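Local atomic coordinates of RNA-dependent RNA Polymerase (PDB entry 6TZ0), a protein that catalyses RNA-templated synthesis of RNA from nucleoside triphosphates, transcribing and replicating the double-stranded RNA genome of a cytoplasmic polyhedrosis virus. Residues F358-Q363 with D552-T557; R364-P369 with T557-I562; I546-M551 with S707-T712. All coordinates share one frame; numbering follows the deposited sequence.

In the fold
The three interactions lie side by side in the central polymerase domain, around motif A of the palm. Residues 546-562 run through all three: the strand end with D547 and V548 pairs with residues 707-712 in interaction 3, the short helix after it meets residues 358-363 in interaction 1, and the next helix meets residues 364-369 in interaction 2. The centre of interaction 1 is about 11 Å from that of interaction 2 and about 10 Å from that of interaction 3. F709 of interaction 3 touches both others: S554 CB lies 3.6 Å from F709 CD1, and T559 CG2 4.1 Å from F709 CZ. D547 and V548 belong to magnesium sites, G550 and D552 to the UTP site, all empty in this model.

Interaction 1: residues F358-Q363 with D552-T557; sequences FPRIEQ and DASVTT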
# COMPACT_ATOMS: atom_id res chain seq x y z
N PHE A 358 15.63 5.18 2.46
CA PHE A 358 16.53 6.30 2.22
C PHE A 358 16.78 6.45 0.72
O PHE A 358 17.07 5.45 0.05
CB PHE A 358 17.86 6.11 2.95
CG PHE A 358 18.70 7.36 3.05
CD1 PHE A 358 18.49 8.25 4.08
CD2 PHE A 358 19.65 7.65 2.09
CE1 PHE A 358 19.25 9.40 4.18
CE2 PHE A 358 20.39 8.81 2.18
CZ PHE A 358 20.20 9.68 3.22
N PRO A 359 16.69 7.66 0.16
CA PRO A 359 16.79 7.81 -1.29
C PRO A 359 18.21 7.67 -1.79
O PRO A 359 19.18 7.84 -1.05
CB PRO A 359 16.27 9.23 -1.52
CG PRO A 359 16.58 9.93 -0.27
CD PRO A 359 16.41 8.94 0.83
N ARG A 360 18.34 7.36 -3.08
CA ARG A 360 19.65 7.17 -3.68
C ARG A 360 19.64 7.55 -5.15
O ARG A 360 18.59 7.65 -5.78
CB ARG A 360 20.12 5.73 -3.51
CG ARG A 360 19.26 4.69 -4.17
CD ARG A 360 19.89 3.35 -3.90
NE ARG A 360 19.20 2.25 -4.55
CZ ARG A 360 19.66 1.01 -4.56
NH1 ARG A 360 20.80 0.73 -3.96
NH2 ARG A 360 18.98 0.05 -5.17
N ILE A 361 20.83 7.88 -5.64
CA ILE A 361 21.05 8.32 -7.01
C ILE A 361 21.95 7.35 -7.75
O ILE A 361 23.06 7.07 -7.32
CB ILE A 361 21.75 9.69 -7.02
CG1 ILE A 361 20.73 10.82 -6.89
CG2 ILE A 361 22.58 9.86 -8.28
CD1 ILE A 361 21.23 11.98 -6.07
N GLU A 362 21.48 6.86 -8.90
CA GLU A 362 22.25 5.90 -9.67
C GLU A 362 22.45 6.28 -11.13
O GLU A 362 21.55 6.84 -11.76
CB GLU A 362 21.58 4.53 -9.61
CG GLU A 362 21.21 4.07 -8.22
CD GLU A 362 22.41 3.61 -7.42
OE1 GLU A 362 23.09 2.66 -7.85
OE2 GLU A 362 22.68 4.20 -6.35
N GLN A 363 23.66 6.03 -11.63
CA GLN A 363 24.06 6.21 -13.04
C GLN A 363 24.22 7.62 -13.62
O GLN A 363 25.24 7.94 -14.22
CB GLN A 363 23.26 5.31 -14.01
CG GLN A 363 22.96 3.91 -13.50
CD GLN A 363 24.05 2.92 -13.87
OE1 GLN A 363 25.05 3.28 -14.47
NE2 GLN A 363 23.85 1.67 -13.50
N ASP A 552 11.69 2.41 -5.48
CA ASP A 552 11.07 3.53 -4.78
C ASP A 552 12.09 4.51 -4.23
O ASP A 552 11.80 5.71 -4.14
CB ASP A 552 10.18 3.03 -3.64
CG ASP A 552 8.88 2.48 -4.12
OD1 ASP A 552 8.41 2.93 -5.19
OD2 ASP A 552 8.30 1.61 -3.44
N ALA A 553 13.27 4.04 -3.86
CA ALA A 553 14.33 4.94 -3.44
C ALA A 553 15.07 5.55 -4.63
O ALA A 553 15.79 6.53 -4.45
CB ALA A 553 15.32 4.20 -2.54
N SER A 554 14.89 5.00 -5.83
CA SER A 554 15.60 5.48 -7.00
C SER A 554 14.86 6.56 -7.76
O SER A 554 15.50 7.33 -8.49
CB SER A 554 15.89 4.32 -7.95
OG SER A 554 16.75 3.36 -7.36
N VAL A 555 13.54 6.64 -7.62
CA VAL A 555 12.75 7.65 -8.32
C VAL A 555 13.01 9.00 -7.68
O VAL A 555 12.59 9.25 -6.55
CB VAL A 555 11.25 7.30 -8.30
CG1 VAL A 555 10.43 8.41 -8.92
CG2 VAL A 555 11.01 6.00 -9.02
N THR A 556 13.70 9.88 -8.39
CA THR A 556 13.99 11.21 -7.88
C THR A 556 12.80 12.12 -8.13
O THR A 556 11.70 11.68 -8.49
CB THR A 556 15.27 11.76 -8.51
OG1 THR A 556 15.06 11.94 -9.92
CG2 THR A 556 16.40 10.78 -8.33
N THR A 557 12.98 13.43 -7.94
CA THR A 557 11.91 14.37 -8.21
C THR A 557 11.73 14.58 -9.71
O THR A 557 10.60 14.65 -10.22
CB THR A 557 12.22 15.69 -7.50
OG1 THR A 557 12.66 15.41 -6.17
CG2 THR A 557 10.99 16.53 -7.38
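R360 and A553 join a loop of the polymerase domain to the short helix that follows the motif A strand of the palm. The backbone supplies the hydrogen bond between the segments: R360 N donates to A553 O over 3.0 Å, with an N-H...O angle of 162° and the donor tilted 35° from the carbonyl plane. The same oxygen receives a CA-H...O contact from P359 CA at 3.6 Å, and two successive loop residues thus converge on one carbonyl.

Van der Waals contact centres on the methyl group of A553: CB, pointing toward the loop, sits 3.4 Å from F358 O, with P359 CA next nearest. F358 and I361 leave the backbone away from the helix and pack on R469 and I457, respectively, of the chain of viral structural protein 4.

The polar side chains meet at a longer range. R360 CG stands between the backbone N and the carbonyl carbon (chi1 62°), and the chain is extended from there to NE. S554 OG lies near the guanidinium plane at its edge, 3.9 Å from R360 NE. Each has its hydrogen bond in the turn before the helix: S554 OG with G550 O, and R360 NH2 with A549 O.

Interaction 2: residues R364-P369 with T557-I562; sequences RLVTRP and TNTKDI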
# COMPACT_ATOMS: atom_id res chain seq x y z
N ARG A 364 23.20 8.44 -13.45
CA ARG A 364 23.16 9.79 -14.04
C ARG A 364 21.94 10.56 -13.58
O ARG A 364 20.96 10.01 -13.10
CB ARG A 364 23.15 9.80 -15.57
CG ARG A 364 22.09 8.99 -16.21
CD ARG A 364 22.38 9.03 -17.68
NE ARG A 364 23.78 8.69 -17.92
CZ ARG A 364 24.27 7.46 -17.97
NH1 ARG A 364 23.48 6.41 -17.80
NH2 ARG A 364 25.56 7.27 -18.19
N LEU A 365 22.00 11.87 -13.82
CA LEU A 365 20.95 12.78 -13.40
C LEU A 365 19.91 12.94 -14.49
O LEU A 365 20.23 13.01 -15.68
CB LEU A 365 21.56 14.13 -13.06
CG LEU A 365 22.60 14.10 -11.96
CD1 LEU A 365 23.23 15.45 -11.82
CD2 LEU A 365 21.97 13.66 -10.66
N VAL A 366 18.65 13.01 -14.08
CA VAL A 366 17.52 13.19 -14.99
C VAL A 366 17.18 14.67 -15.03
O VAL A 366 17.05 15.31 -13.98
CB VAL A 366 16.32 12.35 -14.54
CG1 VAL A 366 15.12 12.60 -15.41
CG2 VAL A 366 16.68 10.88 -14.57
N THR A 367 17.08 15.23 -16.23
CA THR A 367 16.81 16.65 -16.38
C THR A 367 15.31 16.91 -16.53
O THR A 367 14.49 16.03 -16.31
CB THR A 367 17.60 17.20 -17.56
OG1 THR A 367 17.29 16.45 -18.74
CG2 THR A 367 19.08 17.11 -17.28
N ARG A 368 14.95 18.13 -16.90
CA ARG A 368 13.58 18.61 -16.84
C ARG A 368 12.97 18.79 -18.22
O ARG A 368 13.69 18.95 -19.21
CB ARG A 368 13.54 19.94 -16.07
CG ARG A 368 14.43 21.05 -16.56
CD ARG A 368 13.71 22.11 -17.35
NE ARG A 368 12.60 22.69 -16.60
CZ ARG A 368 12.71 23.63 -15.67
NH1 ARG A 368 13.90 24.10 -15.33
NH2 ARG A 368 11.63 24.09 -15.07
N PRO A 369 11.65 18.73 -18.33
CA PRO A 369 11.00 19.14 -19.57
C PRO A 369 10.90 20.65 -19.66
O PRO A 369 10.84 21.36 -18.66
CB PRO A 369 9.60 18.52 -19.45
CG PRO A 369 9.36 18.45 -18.02
CD PRO A 369 10.68 18.16 -17.38
N THR A 557 12.98 13.43 -7.94
CA THR A 557 11.91 14.37 -8.21
C THR A 557 11.73 14.58 -9.71
O THR A 557 10.60 14.65 -10.22
CB THR A 557 12.22 15.69 -7.50
OG1 THR A 557 12.66 15.41 -6.17
CG2 THR A 557 10.99 16.53 -7.38
N ASN A 558 12.85 14.63 -10.43
CA ASN A 558 12.82 14.75 -11.87
C ASN A 558 12.28 13.49 -12.54
O ASN A 558 11.70 13.57 -13.62
CB ASN A 558 14.21 15.06 -12.39
CG ASN A 558 14.70 16.42 -11.97
OD1 ASN A 558 13.94 17.37 -11.94
ND2 ASN A 558 15.97 16.52 -11.64
N THR A 559 12.46 12.33 -11.91
CA THR A 559 11.87 11.11 -12.45
C THR A 559 10.35 11.12 -12.29
O THR A 559 9.62 10.63 -13.15
CB THR A 559 12.50 9.90 -11.78
OG1 THR A 559 13.92 9.97 -11.92
CG2 THR A 559 12.04 8.61 -12.42
N LYS A 560 9.87 11.71 -11.19
CA LYS A 560 8.44 11.94 -11.02
C LYS A 560 7.89 12.89 -12.07
O LYS A 560 6.73 12.74 -12.51
CB LYS A 560 8.19 12.48 -9.61
CG LYS A 560 6.76 12.87 -9.31
CD LYS A 560 5.86 11.68 -9.18
CE LYS A 560 4.42 12.13 -9.08
NZ LYS A 560 4.23 13.02 -7.91
N ASP A 561 8.71 13.83 -12.54
CA ASP A 561 8.25 14.77 -13.55
C ASP A 561 7.94 14.12 -14.90
O ASP A 561 7.14 14.67 -15.66
CB ASP A 561 9.29 15.88 -13.71
CG ASP A 561 8.69 17.18 -14.18
OD1 ASP A 561 7.47 17.25 -14.38
OD2 ASP A 561 9.45 18.16 -14.32
N ILE A 562 8.51 12.94 -15.19
CA ILE A 562 8.21 12.24 -16.45
C ILE A 562 6.75 11.80 -16.49
O ILE A 562 6.05 12.00 -17.48
CB ILE A 562 9.16 11.04 -16.64
CG1 ILE A 562 10.61 11.49 -16.76
CG2 ILE A 562 8.79 10.23 -17.87
CD1 ILE A 562 11.60 10.37 -16.78
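V366 lies against N558 in the first turn of helix 557-573, the helix that comes after motif A of the polymerase palm. The valine CB points toward the helix, and its two methyl groups divide the work. CG1 of V366, anti to the backbone N (chi1 176°), sits 4.0 Å from N558 CB, and its further neighbour is I562 CD1 at 4.4 Å, one turn along. V366 CG2 rests 3.9 Å from T559 OG1, where the two side chains cross at about a right angle. V366 and N558 instead slide past each other in opposite directions, and N558 ND2 lies 2.8 Å from V366 O.

Farther along, P369 meets D561. The aspartate CG is anti to its backbone N (chi1 -153°), and D561 OD2 lies 3.3 Å from P369 CD, with P369 CG next nearest.

In the next shell, T559 OG1 is hydrogen-bonded to OG1 of T556, the N-cap residue of the helix, while D561 OD1 takes a weak hydrogen bond from Q383 NE2. Y385 packs on both P369 and I562. The chain of viral structural protein 4 meets both segments: its Y535 makes a cation-pi contact with R368, and its P539 packs on N558. The end of the R368 side chain leads away from the helix, and R368 NE makes a weak hydrogen bond of 3.0 Å to P369 O.

Interaction 3: residues I546-M551 with S707-T712; sequences IDVAGM and SGFATT
D547 and T712 form an antiparallel hydrogen-bonded pair in which both backbone groups of each residue are used. D547 N donates to T712 O over 3.2 Å at an N-H...O angle of 163°, and T712 N returns a bond of 2.9 Å to D547 O at 157°. Both donors lie nearly on the line of the C=O bond they meet. A third bond, A549 N to A710 O at 3.2 Å, continues the pairing past V548 and T711, the non-hydrogen-bonded pair between. The acceptors D547 O and A710 O are also approached by CA-H groups, T711 CA and V548 CA respectively. T711 OG1 has a weak hydrogen bond with N705 OD1.

V548 and T711 share one face of the sheet, where V548 CG2 reaches the methyl group of T711. F709 adds further apolar contact, its CB lying 3.8 Å from V548 CG1. The extended side chain of M551 brings CE within 3.9 Å of F709 CZ; M551 SD is 5.3 Å from the centroid of the F709 ring, an oblique Met-aromatic contact. Just before F709, G708 closes the preceding helix in a Schellman motif.

Strand 541-548 lies between strands 682-687 and 711-716, and V548 packs on both D680 and I682. D547 and V548 belong to the magnesium sites of this polymerase, with D680 and D681, although no ion is bound to this chain in the model; the arrangement is typical of palm motifs A and C of RNA-dependent RNA polymerases.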
# COMPACT_ATOMS: atom_id res chain seq x y z
N ILE A 546 14.40 -8.81 -16.14
CA ILE A 546 15.22 -7.68 -15.73
C ILE A 546 14.71 -7.12 -14.40
O ILE A 546 13.50 -6.97 -14.19
CB ILE A 546 15.25 -6.62 -16.85
CG1 ILE A 546 16.11 -5.41 -16.47
CG2 ILE A 546 13.86 -6.23 -17.32
CD1 ILE A 546 17.56 -5.73 -16.39
N ASP A 547 15.64 -6.88 -13.48
CA ASP A 547 15.31 -6.52 -12.11
C ASP A 547 15.92 -5.16 -11.79
O ASP A 547 17.13 -4.97 -11.96
CB ASP A 547 15.83 -7.58 -11.13
CG ASP A 547 15.23 -7.44 -9.74
OD1 ASP A 547 14.38 -6.55 -9.52
OD2 ASP A 547 15.62 -8.23 -8.86
N VAL A 548 15.09 -4.24 -11.32
CA VAL A 548 15.54 -2.92 -10.90
C VAL A 548 15.67 -2.93 -9.38
O VAL A 548 14.67 -3.07 -8.67
CB VAL A 548 14.57 -1.82 -11.35
CG1 VAL A 548 15.05 -0.47 -10.87
CG2 VAL A 548 14.40 -1.85 -12.86
N ALA A 549 16.89 -2.79 -8.89
CA ALA A 549 17.16 -2.88 -7.46
C ALA A 549 16.73 -1.59 -6.78
O ALA A 549 17.33 -0.54 -7.00
CB ALA A 549 18.64 -3.16 -7.22
N GLY A 550 15.69 -1.67 -5.94
CA GLY A 550 15.30 -0.55 -5.11
C GLY A 550 14.69 0.61 -5.87
O GLY A 550 15.31 1.67 -5.99
N MET A 551 13.49 0.42 -6.40
CA MET A 551 12.95 1.40 -7.33
C MET A 551 12.35 2.61 -6.63
O MET A 551 12.49 3.73 -7.12
CB MET A 551 11.91 0.74 -8.24
CG MET A 551 11.50 1.61 -9.41
SD MET A 551 10.45 0.80 -10.62
CE MET A 551 10.22 2.14 -11.79
N SER A 707 17.70 6.44 -17.27
CA SER A 707 16.57 6.98 -16.53
C SER A 707 16.83 7.05 -15.04
O SER A 707 15.93 7.44 -14.28
CB SER A 707 15.33 6.14 -16.80
OG SER A 707 14.23 6.63 -16.06
N GLY A 708 18.03 6.69 -14.59
CA GLY A 708 18.37 6.82 -13.20
C GLY A 708 18.11 5.60 -12.35
O GLY A 708 17.84 5.73 -11.15
N PHE A 709 18.18 4.40 -12.93
CA PHE A 709 17.98 3.18 -12.18
C PHE A 709 19.19 2.28 -12.33
O PHE A 709 19.93 2.37 -13.30
CB PHE A 709 16.74 2.43 -12.65
CG PHE A 709 15.48 3.23 -12.55
CD1 PHE A 709 14.91 3.50 -11.32
CD2 PHE A 709 14.83 3.67 -13.69
CE1 PHE A 709 13.75 4.24 -11.22
CE2 PHE A 709 13.67 4.40 -13.60
CZ PHE A 709 13.13 4.68 -12.37
N ALA A 710 19.40 1.42 -11.33
CA ALA A 710 20.40 0.37 -11.41
C ALA A 710 19.69 -0.95 -11.69
O ALA A 710 18.68 -1.27 -11.05
CB ALA A 710 21.21 0.27 -10.13
N THR A 711 20.18 -1.69 -12.67
CA THR A 711 19.54 -2.92 -13.11
C THR A 711 20.51 -4.09 -13.02
O THR A 711 21.69 -3.96 -13.34
CB THR A 711 19.03 -2.81 -14.56
OG1 THR A 711 20.13 -2.54 -15.44
CG2 THR A 711 18.00 -1.70 -14.69
N THR A 712 19.99 -5.23 -12.56
CA THR A 712 20.68 -6.50 -12.69
C THR A 712 19.99 -7.28 -13.80
O THR A 712 18.77 -7.47 -13.77
CB THR A 712 20.66 -7.29 -11.39
OG1 THR A 712 21.27 -6.52 -10.35
CG2 THR A 712 21.42 -8.59 -11.55